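Local coordinates for protein probable exosome complex exonuclease 1 (Archaeoglobus fulgidus, PDB 3M7N) that probably degrades RNA from its 3' end as the catalytic Rrp41 subunit of the archaeal exosome and probably also synthesises heteromeric RNA tails, at residues I31-L36 and E235-R240; V52-F57 and I125-L130; A73-R78 and S121-F126; E107-V112 and V153-M158; I159-V164 and P188-I193. The protein carries 1 engineered substitution. One frame throughout, in Å; residues are numbered along the deposited sequence.

Contact 1: I31-L36 and E235-R240; sequences IEASVL and EAILRR
Strand 31-33 and the helical turns 235-240 run in roughly the same sense, their axes 7.4 Å apart and inclined by 33°, so that Glu32 and Ala236 come closest along the backbones. A small residue suits such a narrow passage. The methyl of Ala236 meets CG2 of Ile31, set anti to the backbone N by chi1 (-52°), at 3.4 Å. Ala33 likewise turns its CB toward the helix, loosely packed against CD1 of Ile237 and CB of Arg240. Arg239 bends at chi2 and chi3 until its guanidinium lies flat over CA of Ala236; from there NH2 gives a hydrogen bond of 2.7 Å to O of Ile31, nearly along the C=O axis though bent at the hydrogen. A water completes the polar seam, accepting from N of Ala33 and donating to O of Ala236 at 2.7 Å. OG of Ser34 sits over one face of the Arg240 guanidinium, without a hydrogen bond to it; that OG instead makes a weak hydrogen bond with OD1 of Asp150. Val146 of helix 136-150 packs on Ile31, Ala33 and Ile237, while the long C-terminal helix 212-248 lies along 29-33, one of the two outermost strands of the first RNase PH domain's sheet.

Contact 2: V52-F57 and I125-L130; sequences VIAAVF and IFVEVL
Two neighbouring strands run antiparallel, joined by four backbone hydrogen bonds in the pairs Ile53-Glu128 and Ala55-Phe126; the straightest, from N of Phe126 to O of Ala55, spans 2.9 Å. Ile53 places CG1 anti to its backbone N (chi1 -174°), which forces CG2 into the crowded position between N and the carbonyl carbon. That methyl rests on CB of Glu128 at 3.8 Å and on CD1 of Leu130 at 4.0 Å. Glu128 has a chi1 of -143°, off the staggered positions, and bends at chi2, so only its CB packs on the partner strand while its carboxylate leads away. Both strands belong to the five-stranded mixed sheet of the first RNase PH domain. Val52, Val56 and Val127 point from one face to helix 136-150, where branched apolar residues favour both strand and core. Val127, with CG1 anti to its N, brings that methyl to 3.3 Å from O of Ile53 and lays CG2 against CB of Ala54. On the other face Phe126, its CG anti to the carbonyl carbon, receives CD1 of Phe57 at its ring edge, 3.9 Å from CE1, the two side chains crossing at about a right angle. Pro87 of the exonuclease 2 subunit packs on both phenylalanine side chains.

Contact 3: A73-R78 and S121-F126; sequences AIIRYR and SAIDIF
Arg76 and Asp124 lie side by side on paired strands, and NE of Arg76 meets OD2 of Asp124 at 2.9 Å in a salt bridge whose hydrogen bond is weak; the guanidinium and carboxylate planes stand 70° apart. A bend at chi3 (-96°) swings the arginine's head into place. Each partner has a second ion: NH1 of Arg76 pairs with Glu61, and OD1 of Asp124 with Arg60. Five hydrogen bonds form a parallel ladder between the backbones, where N and O of Arg76 grip O of Ile123 and N of Ile125. These strands, joined through helix 96-110, form a beta-alpha-beta crossover of the first RNase PH domain. On the same face as the ions, NE of Arg78 lies at the edge of the Phe126 ring, 3.8 Å from CD2. An alanine in place of Arg76 would probably leave Asp124 and Glu61, whose carboxylates lie close together, with one less positive charge to balance them. On the opposite face CD1 of Ile75 lies on CB of Ile123, and CD1 of the Tyr77 ring touches CG2 of Ile125 at 3.6 Å, beneath helices 96-110 and 136-150. One face thus carries linked charges among some apolar residues, while the other is apolar and buried.

Contact 4: E107-V112 and V153-M158; sequences EAFEAV and VPMKGM
Residues 107-110 are helical; beyond them N of Val112 bonds to O of Phe109 at 2.9 Å, in a tighter turn than the helical one, and the chain meets the irregular segment 153-158. The CA atoms of Val112 and Lys156 are the nearest pair, and N of Lys156 donates to O of Val112 at 2.9 Å in the plane of that carbonyl; CA of Met155 touches the same oxygen. Gly157, both of its backbone angles close to 180°, takes a fully stretched form that comes most easily without a side chain, and its O lies 3.5 Å from CG1 of Val112. Met155 carries the apolar part. Its flexible thioether bends at chi3 (77°), so that CE tucks against CG1 of Val112 at 3.6 Å and reaches the edge of the Phe109 ring, 4.1 Å from CE2. Lys156 does the reverse, extended beyond CG, and its NZ gives a weak hydrogen bond to O of Ala111. A water shared by that oxygen and NZ, 2.8 Å from the latter, bridges the two; a positive charge there would suit the partial negative charge just past a helix C-terminus. O of Lys156 bonds to an aromatic side chain of another protein. In the two-sheet RNase PH fold this loop carries the chain from helix 136-150 into strand 158-167, and here it packs on the end of helix 96-110.

Contact 5: I159-V164 and P188-I193; sequences ITSVAV and PFAFLI
At the middle of the four-stranded antiparallel sheet of the second RNase PH domain, strands 158-167 and 185-194 are direct neighbours. Thr160 and Phe191 exchange two backbone hydrogen bonds, the shorter 2.7 Å from N of Phe191 to O of Thr160. Between the hydrogen-bonded pairs, Ser161 faces Ala190 with CA atoms just 3.9 Å apart, and small residues make that approach possible. Ser161 turns OG anti to its backbone N (chi1 173°) and donates to O of Phe189 at 2.7 Å, in the carbonyl plane; the same oxygen takes a weak bond from N of Val162. An alanine in place of Ser161 would probably leave Phe189 O, among these strands, with that weak bond alone and loosen the pair locally. On the other side of the sheet, OG1 of Thr160 bonds to Gln233 while lying 3.4 Å from CG1 of Ile193, and Phe189 presents its ring edge to O of Val162, CD1 3.5 Å away. Ser161 and Pro188 meet helix 136-150; Val162, Phe189 and Phe191, bulkier in the main, meet helix 212-248. A sheet with helices on both faces, one of them the long C-terminal helix, is characteristic of this half of the RNase PH fold.

Contacts 2 and 3 share strand 122-129, their centres 12 Å apart, and bind strands 50-60 and 74-81 to its two edges in the five-stranded sheet. Contact 1 fastens one of the two outermost strands of the same sheet to helix 212-248 and so encloses the rest along the chain; Val35 and Leu36 touch Ile53 and Ala55 of contact 2. The centre of contact 4 lies 12 Å from that of contact 3, with Tyr77 on Phe109, and 13 Å from that of contact 5, with Val112 on Leu192 and a probable hydrogen bond between Met158 O and Ile193 N, bridging the two sheets. Contacts 2 and 5, in different sheets, have nearest atoms about 6 Å from the bound nucleic acid.

Contact 1: I31-L36 and E235-R240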
# COMPACT_ATOMS: atom_id res chain seq x y z
N ILE E 31 27.77 -5.42 -26.45
CA ILE E 31 26.68 -6.22 -25.93
C ILE E 31 27.23 -7.54 -25.39
O ILE E 31 27.90 -8.27 -26.10
CB ILE E 31 25.66 -6.60 -27.03
CG1 ILE E 31 25.18 -5.36 -27.78
CG2 ILE E 31 24.47 -7.38 -26.44
CD1 ILE E 31 24.06 -5.64 -28.76
N GLU E 32 26.91 -7.84 -24.13
CA GLU E 32 27.30 -9.12 -23.55
C GLU E 32 26.15 -9.81 -22.81
O GLU E 32 25.52 -9.23 -21.92
CB GLU E 32 28.53 -8.95 -22.64
CG GLU E 32 28.99 -10.28 -22.04
CD GLU E 32 30.16 -10.14 -21.07
OE1 GLU E 32 30.79 -9.05 -21.04
OE2 GLU E 32 30.42 -11.12 -20.34
N ALA E 33 25.89 -11.05 -23.18
CA ALA E 33 24.85 -11.85 -22.56
C ALA E 33 25.38 -12.68 -21.37
O ALA E 33 26.57 -12.94 -21.28
CB ALA E 33 24.21 -12.76 -23.61
N SER E 34 24.47 -13.08 -20.46
CA SER E 34 24.80 -13.85 -19.25
C SER E 34 25.90 -13.21 -18.44
O SER E 34 27.00 -13.74 -18.36
CB SER E 34 25.25 -15.28 -19.58
OG SER E 34 24.33 -15.92 -20.43
N VAL E 35 25.62 -12.06 -17.85
CA VAL E 35 26.60 -11.40 -17.01
C VAL E 35 26.19 -11.45 -15.53
O VAL E 35 26.93 -11.00 -14.66
CB VAL E 35 26.78 -9.95 -17.41
CG1 VAL E 35 27.43 -9.86 -18.81
CG2 VAL E 35 25.43 -9.20 -17.33
N LEU E 36 25.01 -12.00 -15.27
CA LEU E 36 24.50 -12.13 -13.91
C LEU E 36 24.23 -13.59 -13.56
O LEU E 36 23.56 -14.31 -14.30
CB LEU E 36 23.21 -11.33 -13.72
CG LEU E 36 23.29 -9.82 -13.81
CD1 LEU E 36 21.91 -9.21 -13.57
CD2 LEU E 36 24.29 -9.27 -12.82
N GLU E 235 25.04 -11.49 -32.68
CA GLU E 235 26.40 -11.90 -32.37
C GLU E 235 26.56 -12.21 -30.88
O GLU E 235 27.11 -13.25 -30.49
CB GLU E 235 27.37 -10.80 -32.77
CG GLU E 235 28.53 -11.30 -33.59
CD GLU E 235 28.16 -11.57 -35.04
OE1 GLU E 235 27.97 -12.76 -35.40
OE2 GLU E 235 28.08 -10.59 -35.81
N ALA E 236 26.07 -11.30 -30.05
CA ALA E 236 26.16 -11.48 -28.60
C ALA E 236 25.50 -12.78 -28.14
O ALA E 236 25.99 -13.45 -27.24
CB ALA E 236 25.59 -10.26 -27.86
N ILE E 237 24.39 -13.15 -28.78
CA ILE E 237 23.68 -14.38 -28.45
C ILE E 237 24.39 -15.60 -29.04
O ILE E 237 24.40 -16.68 -28.45
CB ILE E 237 22.21 -14.31 -28.92
CG1 ILE E 237 21.41 -13.32 -28.06
CG2 ILE E 237 21.57 -15.68 -28.88
CD1 ILE E 237 21.14 -13.82 -26.61
N LEU E 238 25.00 -15.43 -30.21
CA LEU E 238 25.77 -16.50 -30.82
C LEU E 238 26.91 -16.90 -29.87
O LEU E 238 27.17 -18.08 -29.62
CB LEU E 238 26.30 -16.02 -32.18
CG LEU E 238 26.92 -16.99 -33.20
CD1 LEU E 238 28.40 -17.17 -32.93
CD2 LEU E 238 26.21 -18.33 -33.26
N ARG E 239 27.59 -15.90 -29.32
CA ARG E 239 28.68 -16.15 -28.39
C ARG E 239 28.19 -16.96 -27.20
O ARG E 239 28.82 -17.95 -26.81
CB ARG E 239 29.28 -14.82 -27.93
CG ARG E 239 30.58 -14.48 -28.64
CD ARG E 239 30.71 -13.01 -28.96
NE ARG E 239 30.32 -12.18 -27.82
CZ ARG E 239 29.87 -10.94 -27.94
NH1 ARG E 239 29.75 -10.38 -29.14
NH2 ARG E 239 29.54 -10.25 -26.85
N ARG E 240 27.06 -16.55 -26.63
CA ARG E 240 26.44 -17.25 -25.53
C ARG E 240 26.11 -18.68 -25.94
O ARG E 240 26.26 -19.62 -25.15
CB ARG E 240 25.16 -16.52 -25.12
CG ARG E 240 24.28 -17.29 -24.17
CD ARG E 240 25.04 -17.66 -22.91
NE ARG E 240 24.19 -18.37 -21.96
CZ ARG E 240 24.62 -18.89 -20.83
NH1 ARG E 240 23.78 -19.52 -20.03
NH2 ARG E 240 25.91 -18.79 -20.50
O HOH W 1 27.37 -12.74 -25.08

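Contact 2: V52-F57 and I125-L130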
# COMPACT_ATOMS: atom_id res chain seq x y z
N VAL E 52 24.12 0.18 -19.41
CA VAL E 52 22.91 -0.36 -18.83
C VAL E 52 23.06 -1.84 -18.59
O VAL E 52 23.88 -2.51 -19.22
CB VAL E 52 21.69 -0.15 -19.76
CG1 VAL E 52 21.62 1.29 -20.21
CG2 VAL E 52 21.76 -1.07 -20.95
N ILE E 53 22.25 -2.35 -17.66
CA ILE E 53 22.20 -3.78 -17.42
C ILE E 53 20.74 -4.28 -17.30
O ILE E 53 19.88 -3.62 -16.74
CB ILE E 53 23.09 -4.18 -16.20
CG1 ILE E 53 23.12 -5.70 -16.05
CG2 ILE E 53 22.65 -3.48 -14.92
CD1 ILE E 53 24.37 -6.20 -15.36
N ALA E 54 20.47 -5.44 -17.87
CA ALA E 54 19.11 -5.95 -17.92
C ALA E 54 19.08 -7.33 -17.32
O ALA E 54 20.04 -8.08 -17.43
CB ALA E 54 18.59 -6.01 -19.37
N ALA E 55 17.94 -7.67 -16.73
CA ALA E 55 17.78 -8.93 -16.04
C ALA E 55 16.35 -9.42 -16.20
O ALA E 55 15.39 -8.64 -16.11
CB ALA E 55 18.14 -8.78 -14.55
N VAL E 56 16.22 -10.72 -16.41
CA VAL E 56 14.93 -11.34 -16.60
C VAL E 56 14.71 -12.49 -15.61
O VAL E 56 15.58 -13.35 -15.40
CB VAL E 56 14.81 -11.88 -18.03
CG1 VAL E 56 13.57 -12.78 -18.18
CG2 VAL E 56 14.77 -10.71 -19.02
N PHE E 57 13.52 -12.52 -15.03
CA PHE E 57 13.11 -13.60 -14.14
C PHE E 57 11.74 -14.05 -14.59
O PHE E 57 10.81 -13.24 -14.64
CB PHE E 57 13.02 -13.10 -12.69
CG PHE E 57 14.28 -12.47 -12.18
CD1 PHE E 57 14.57 -11.14 -12.44
CD2 PHE E 57 15.18 -13.21 -11.43
CE1 PHE E 57 15.75 -10.55 -11.96
CE2 PHE E 57 16.36 -12.62 -10.94
CZ PHE E 57 16.65 -11.29 -11.22
N ILE E 125 11.01 -8.02 -16.06
CA ILE E 125 12.15 -7.45 -16.76
C ILE E 125 12.61 -6.18 -16.06
O ILE E 125 11.85 -5.21 -15.90
CB ILE E 125 11.80 -7.14 -18.22
CG1 ILE E 125 11.26 -8.40 -18.89
CG2 ILE E 125 13.02 -6.63 -18.97
CD1 ILE E 125 10.49 -8.14 -20.16
N PHE E 126 13.86 -6.19 -15.64
CA PHE E 126 14.41 -5.04 -14.96
C PHE E 126 15.56 -4.54 -15.78
O PHE E 126 16.36 -5.32 -16.30
CB PHE E 126 14.90 -5.41 -13.55
CG PHE E 126 13.83 -5.97 -12.66
CD1 PHE E 126 13.63 -7.34 -12.57
CD2 PHE E 126 13.01 -5.13 -11.92
CE1 PHE E 126 12.63 -7.86 -11.76
CE2 PHE E 126 12.01 -5.64 -11.11
CZ PHE E 126 11.81 -7.01 -11.03
N VAL E 127 15.64 -3.23 -15.92
CA VAL E 127 16.78 -2.66 -16.59
C VAL E 127 17.27 -1.49 -15.78
O VAL E 127 16.48 -0.65 -15.33
CB VAL E 127 16.48 -2.22 -18.05
CG1 VAL E 127 17.79 -1.98 -18.75
CG2 VAL E 127 15.72 -3.28 -18.82
N GLU E 128 18.59 -1.43 -15.61
CA GLU E 128 19.20 -0.42 -14.77
C GLU E 128 20.17 0.43 -15.56
O GLU E 128 21.11 -0.08 -16.16
CB GLU E 128 19.94 -1.09 -13.62
CG GLU E 128 19.86 -0.33 -12.32
CD GLU E 128 18.48 -0.40 -11.69
OE1 GLU E 128 17.91 -1.50 -11.52
OE2 GLU E 128 17.95 0.68 -11.38
N VAL E 129 19.94 1.74 -15.55
CA VAL E 129 20.87 2.65 -16.17
C VAL E 129 21.98 2.98 -15.17
O VAL E 129 21.78 3.75 -14.24
CB VAL E 129 20.19 3.95 -16.66
CG1 VAL E 129 21.19 4.82 -17.37
CG2 VAL E 129 19.03 3.63 -17.58
N LEU E 130 23.16 2.41 -15.40
CA LEU E 130 24.33 2.64 -14.57
C LEU E 130 25.01 3.93 -14.98
O LEU E 130 25.62 4.62 -14.17
CB LEU E 130 25.30 1.47 -14.70
CG LEU E 130 24.71 0.16 -14.17
CD1 LEU E 130 25.68 -1.00 -14.37
CD2 LEU E 130 24.33 0.30 -12.68

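Contact 3: A73-R78 and S121-F126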
# COMPACT_ATOMS: atom_id res chain seq x y z
N ALA E 73 0.41 -15.10 -19.47
CA ALA E 73 1.38 -14.50 -18.56
C ALA E 73 1.25 -12.98 -18.54
O ALA E 73 0.74 -12.39 -19.49
CB ALA E 73 2.79 -14.89 -18.97
N ILE E 74 1.72 -12.35 -17.47
CA ILE E 74 1.80 -10.91 -17.47
C ILE E 74 3.25 -10.54 -17.61
O ILE E 74 4.12 -11.32 -17.25
CB ILE E 74 1.27 -10.28 -16.18
CG1 ILE E 74 2.02 -10.86 -14.97
CG2 ILE E 74 -0.23 -10.49 -16.06
CD1 ILE E 74 1.66 -10.20 -13.67
N ILE E 75 3.48 -9.34 -18.15
CA ILE E 75 4.83 -8.84 -18.34
C ILE E 75 5.04 -7.59 -17.50
O ILE E 75 4.19 -6.71 -17.47
CB ILE E 75 5.10 -8.45 -19.81
CG1 ILE E 75 4.71 -9.58 -20.75
CG2 ILE E 75 6.54 -8.02 -19.98
CD1 ILE E 75 5.50 -10.83 -20.53
N ARG E 76 6.18 -7.51 -16.84
CA ARG E 76 6.50 -6.30 -16.11
C ARG E 76 7.87 -5.84 -16.57
O ARG E 76 8.73 -6.65 -16.90
CB ARG E 76 6.42 -6.56 -14.60
CG ARG E 76 5.05 -7.13 -14.21
CD ARG E 76 4.82 -7.20 -12.74
NE ARG E 76 5.13 -8.53 -12.23
CZ ARG E 76 5.06 -8.88 -10.96
NH1 ARG E 76 5.36 -10.11 -10.59
NH2 ARG E 76 4.68 -7.98 -10.05
N TYR E 77 8.04 -4.54 -16.63
CA TYR E 77 9.28 -4.01 -17.12
C TYR E 77 9.49 -2.80 -16.28
O TYR E 77 8.60 -1.97 -16.15
CB TYR E 77 9.15 -3.66 -18.61
CG TYR E 77 10.40 -3.11 -19.27
CD1 TYR E 77 11.08 -3.85 -20.24
CD2 TYR E 77 10.87 -1.85 -18.96
CE1 TYR E 77 12.22 -3.36 -20.86
CE2 TYR E 77 12.00 -1.35 -19.57
CZ TYR E 77 12.67 -2.11 -20.54
OH TYR E 77 13.79 -1.60 -21.16
N ARG E 78 10.66 -2.72 -15.69
CA ARG E 78 10.98 -1.59 -14.85
C ARG E 78 12.25 -0.95 -15.35
O ARG E 78 13.28 -1.60 -15.48
CB ARG E 78 11.14 -2.04 -13.39
CG ARG E 78 11.31 -0.87 -12.44
CD ARG E 78 11.31 -1.33 -11.01
NE ARG E 78 12.66 -1.61 -10.52
CZ ARG E 78 13.50 -0.67 -10.11
NH1 ARG E 78 14.71 -1.00 -9.66
NH2 ARG E 78 13.12 0.60 -10.17
N SER E 121 1.34 -16.82 -14.90
CA SER E 121 2.75 -16.58 -14.60
C SER E 121 3.13 -15.12 -14.73
O SER E 121 2.36 -14.30 -15.23
CB SER E 121 3.65 -17.43 -15.50
OG SER E 121 3.91 -18.70 -14.91
N ALA E 122 4.32 -14.79 -14.26
CA ALA E 122 4.87 -13.48 -14.52
C ALA E 122 6.24 -13.65 -15.15
O ALA E 122 7.01 -14.53 -14.77
CB ALA E 122 4.96 -12.66 -13.26
N ILE E 123 6.51 -12.81 -16.15
CA ILE E 123 7.85 -12.66 -16.66
C ILE E 123 8.27 -11.24 -16.37
O ILE E 123 7.68 -10.29 -16.91
CB ILE E 123 7.89 -12.92 -18.18
CG1 ILE E 123 7.63 -14.41 -18.45
CG2 ILE E 123 9.23 -12.47 -18.77
CD1 ILE E 123 7.17 -14.69 -19.86
N ASP E 124 9.28 -11.09 -15.53
CA ASP E 124 9.69 -9.78 -15.03
C ASP E 124 10.99 -9.29 -15.68
O ASP E 124 11.95 -10.05 -15.81
CB ASP E 124 9.87 -9.83 -13.50
CG ASP E 124 8.57 -10.13 -12.76
OD1 ASP E 124 8.65 -10.68 -11.64
OD2 ASP E 124 7.48 -9.83 -13.30
N ILE E 125 11.01 -8.02 -16.06
CA ILE E 125 12.15 -7.45 -16.76
C ILE E 125 12.61 -6.18 -16.06
O ILE E 125 11.85 -5.21 -15.90
CB ILE E 125 11.80 -7.14 -18.22
CG1 ILE E 125 11.26 -8.40 -18.89
CG2 ILE E 125 13.02 -6.63 -18.97
CD1 ILE E 125 10.49 -8.14 -20.16
N PHE E 126 13.86 -6.19 -15.64
CA PHE E 126 14.41 -5.04 -14.96
C PHE E 126 15.56 -4.54 -15.78
O PHE E 126 16.36 -5.32 -16.30
CB PHE E 126 14.90 -5.41 -13.55
CG PHE E 126 13.83 -5.97 -12.66
CD1 PHE E 126 13.63 -7.34 -12.57
CD2 PHE E 126 13.01 -5.13 -11.92
CE1 PHE E 126 12.63 -7.86 -11.76
CE2 PHE E 126 12.01 -5.64 -11.11
CZ PHE E 126 11.81 -7.01 -11.03

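Contact 4: E107-V112 and V153-M158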
# COMPACT_ATOMS: atom_id res chain seq x y z
N GLU E 107 5.07 -2.42 -23.06
CA GLU E 107 4.15 -2.53 -24.18
C GLU E 107 4.86 -3.11 -25.42
O GLU E 107 4.29 -3.94 -26.12
CB GLU E 107 3.47 -1.18 -24.44
CG GLU E 107 2.25 -1.00 -23.53
CD GLU E 107 1.85 0.46 -23.29
OE1 GLU E 107 2.51 1.37 -23.83
OE2 GLU E 107 0.87 0.68 -22.55
N ALA E 108 6.11 -2.71 -25.63
CA ALA E 108 6.89 -3.20 -26.77
C ALA E 108 7.08 -4.71 -26.68
O ALA E 108 7.10 -5.40 -27.70
CB ALA E 108 8.25 -2.48 -26.87
N PHE E 109 7.21 -5.24 -25.47
CA PHE E 109 7.44 -6.67 -25.34
C PHE E 109 6.15 -7.48 -25.28
O PHE E 109 6.14 -8.66 -25.66
CB PHE E 109 8.38 -6.97 -24.17
CG PHE E 109 9.80 -6.58 -24.45
CD1 PHE E 109 10.33 -5.42 -23.91
CD2 PHE E 109 10.60 -7.35 -25.29
CE1 PHE E 109 11.66 -5.05 -24.18
CE2 PHE E 109 11.90 -7.00 -25.55
CZ PHE E 109 12.44 -5.85 -25.00
N GLU E 110 5.07 -6.85 -24.81
CA GLU E 110 3.79 -7.55 -24.73
C GLU E 110 3.40 -7.95 -26.12
O GLU E 110 2.77 -8.97 -26.35
CB GLU E 110 2.70 -6.66 -24.12
CG GLU E 110 2.91 -6.36 -22.65
CD GLU E 110 1.75 -5.61 -22.01
OE1 GLU E 110 1.35 -4.53 -22.52
OE2 GLU E 110 1.24 -6.10 -20.99
N ALA E 111 3.83 -7.12 -27.06
CA ALA E 111 3.56 -7.32 -28.49
C ALA E 111 4.33 -8.50 -29.10
O ALA E 111 4.10 -8.85 -30.26
CB ALA E 111 3.88 -6.01 -29.25
N VAL E 112 5.22 -9.13 -28.34
CA VAL E 112 6.18 -10.05 -28.92
C VAL E 112 6.44 -11.34 -28.13
O VAL E 112 6.67 -12.40 -28.72
CB VAL E 112 7.48 -9.28 -29.20
CG1 VAL E 112 8.67 -10.20 -29.17
CG2 VAL E 112 7.37 -8.57 -30.55
N VAL E 153 13.00 -17.13 -23.25
CA VAL E 153 11.56 -16.98 -23.29
C VAL E 153 11.09 -16.78 -24.73
O VAL E 153 11.56 -15.89 -25.44
CB VAL E 153 11.03 -15.90 -22.32
CG1 VAL E 153 12.15 -15.38 -21.45
CG2 VAL E 153 10.31 -14.78 -23.05
N PRO E 154 10.17 -17.64 -25.17
CA PRO E 154 9.69 -17.69 -26.56
C PRO E 154 9.16 -16.34 -27.02
O PRO E 154 8.40 -15.68 -26.30
CB PRO E 154 8.56 -18.73 -26.50
CG PRO E 154 8.94 -19.61 -25.35
CD PRO E 154 9.55 -18.68 -24.33
N MET E 155 9.58 -15.92 -28.21
CA MET E 155 9.23 -14.61 -28.75
C MET E 155 8.98 -14.70 -30.25
O MET E 155 9.50 -15.61 -30.92
CB MET E 155 10.35 -13.60 -28.48
CG MET E 155 10.35 -12.98 -27.08
SD MET E 155 11.91 -12.18 -26.63
CE MET E 155 11.87 -10.64 -27.53
N LYS E 156 8.17 -13.79 -30.78
CA LYS E 156 7.91 -13.74 -32.22
C LYS E 156 9.20 -13.43 -32.97
O LYS E 156 9.42 -13.90 -34.07
CB LYS E 156 6.88 -12.66 -32.54
CG LYS E 156 5.44 -13.07 -32.32
CD LYS E 156 4.50 -11.87 -32.41
CE LYS E 156 3.08 -12.22 -31.97
NZ LYS E 156 2.16 -11.05 -32.02
N GLY E 157 10.04 -12.61 -32.36
CA GLY E 157 11.31 -12.24 -32.93
C GLY E 157 11.99 -11.31 -31.95
O GLY E 157 11.63 -11.25 -30.79
N MET E 158 12.97 -10.56 -32.42
CA MET E 158 13.73 -9.71 -31.55
C MET E 158 13.25 -8.27 -31.56
O MET E 158 12.58 -7.82 -32.48
CB MET E 158 15.21 -9.80 -31.92
CG MET E 158 15.89 -11.02 -31.31
SD MET E 158 16.75 -10.44 -29.85
CE MET E 158 17.02 -8.76 -30.41
O HOH W 2 1.72 -8.57 -30.91

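Contact 5: I159-V164 and P188-I193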
# COMPACT_ATOMS: atom_id res chain seq x y z
N ILE E 159 13.63 -7.54 -30.52
CA ILE E 159 13.25 -6.17 -30.40
C ILE E 159 14.52 -5.36 -30.55
O ILE E 159 15.51 -5.62 -29.86
CB ILE E 159 12.58 -5.90 -29.03
CG1 ILE E 159 11.15 -6.45 -29.01
CG2 ILE E 159 12.56 -4.43 -28.72
CD1 ILE E 159 10.20 -5.77 -30.00
N THR E 160 14.52 -4.39 -31.45
CA THR E 160 15.72 -3.63 -31.68
C THR E 160 15.35 -2.15 -31.73
O THR E 160 14.31 -1.77 -32.28
CB THR E 160 16.44 -4.08 -33.00
OG1 THR E 160 16.61 -5.51 -32.99
CG2 THR E 160 17.79 -3.39 -33.15
N SER E 161 16.20 -1.32 -31.18
CA SER E 161 15.76 0.03 -30.90
C SER E 161 16.85 1.06 -31.13
O SER E 161 18.00 0.85 -30.76
CB SER E 161 15.24 0.07 -29.44
OG SER E 161 14.95 1.39 -29.03
N VAL E 162 16.48 2.17 -31.76
CA VAL E 162 17.32 3.36 -31.86
C VAL E 162 16.45 4.60 -31.98
O VAL E 162 15.32 4.52 -32.43
CB VAL E 162 18.16 3.41 -33.17
CG1 VAL E 162 19.60 3.81 -32.89
CG2 VAL E 162 18.06 2.13 -33.94
N ALA E 163 17.02 5.75 -31.64
CA ALA E 163 16.36 7.02 -31.87
C ALA E 163 16.99 7.74 -33.07
O ALA E 163 18.16 7.55 -33.37
CB ALA E 163 16.45 7.91 -30.63
N VAL E 164 16.20 8.56 -33.75
CA VAL E 164 16.74 9.47 -34.73
C VAL E 164 16.54 10.84 -34.15
O VAL E 164 15.46 11.13 -33.61
CB VAL E 164 16.01 9.36 -36.08
CG1 VAL E 164 16.28 10.60 -36.93
CG2 VAL E 164 16.42 8.09 -36.81
N PRO E 188 12.73 8.13 -30.55
CA PRO E 188 13.06 6.73 -30.31
C PRO E 188 12.13 5.78 -31.05
O PRO E 188 10.93 6.04 -31.10
CB PRO E 188 12.89 6.58 -28.78
CG PRO E 188 12.08 7.76 -28.35
CD PRO E 188 12.45 8.86 -29.30
N PHE E 189 12.67 4.70 -31.62
CA PHE E 189 11.89 3.63 -32.22
C PHE E 189 12.32 2.31 -31.61
O PHE E 189 13.41 2.20 -31.06
CB PHE E 189 12.17 3.47 -33.73
CG PHE E 189 11.89 4.68 -34.55
CD1 PHE E 189 12.79 5.74 -34.58
CD2 PHE E 189 10.74 4.76 -35.33
CE1 PHE E 189 12.54 6.85 -35.36
CE2 PHE E 189 10.49 5.87 -36.11
CZ PHE E 189 11.39 6.91 -36.13
N ALA E 190 11.48 1.29 -31.76
CA ALA E 190 11.94 -0.08 -31.62
C ALA E 190 11.13 -0.89 -32.60
O ALA E 190 9.95 -0.60 -32.82
CB ALA E 190 11.76 -0.59 -30.21
N PHE E 191 11.75 -1.91 -33.18
CA PHE E 191 11.10 -2.70 -34.20
C PHE E 191 11.14 -4.17 -33.82
O PHE E 191 12.03 -4.61 -33.08
CB PHE E 191 11.82 -2.56 -35.56
CG PHE E 191 12.02 -1.13 -36.01
CD1 PHE E 191 13.22 -0.48 -35.74
CD2 PHE E 191 11.04 -0.46 -36.71
CE1 PHE E 191 13.41 0.84 -36.15
CE2 PHE E 191 11.23 0.85 -37.13
CZ PHE E 191 12.42 1.50 -36.86
N LEU E 192 10.18 -4.92 -34.33
CA LEU E 192 10.27 -6.36 -34.38
C LEU E 192 11.10 -6.76 -35.62
O LEU E 192 10.75 -6.38 -36.74
CB LEU E 192 8.88 -6.97 -34.49
CG LEU E 192 8.89 -8.47 -34.71
CD1 LEU E 192 9.37 -9.20 -33.45
CD2 LEU E 192 7.52 -8.97 -35.15
N ILE E 193 12.21 -7.48 -35.40
CA ILE E 193 12.96 -8.12 -36.47
C ILE E 193 12.51 -9.57 -36.60
O ILE E 193 12.53 -10.32 -35.63
CB ILE E 193 14.47 -8.16 -36.21
CG1 ILE E 193 14.98 -6.85 -35.63
CG2 ILE E 193 15.22 -8.52 -37.49
CD1 ILE E 193 14.90 -5.68 -36.57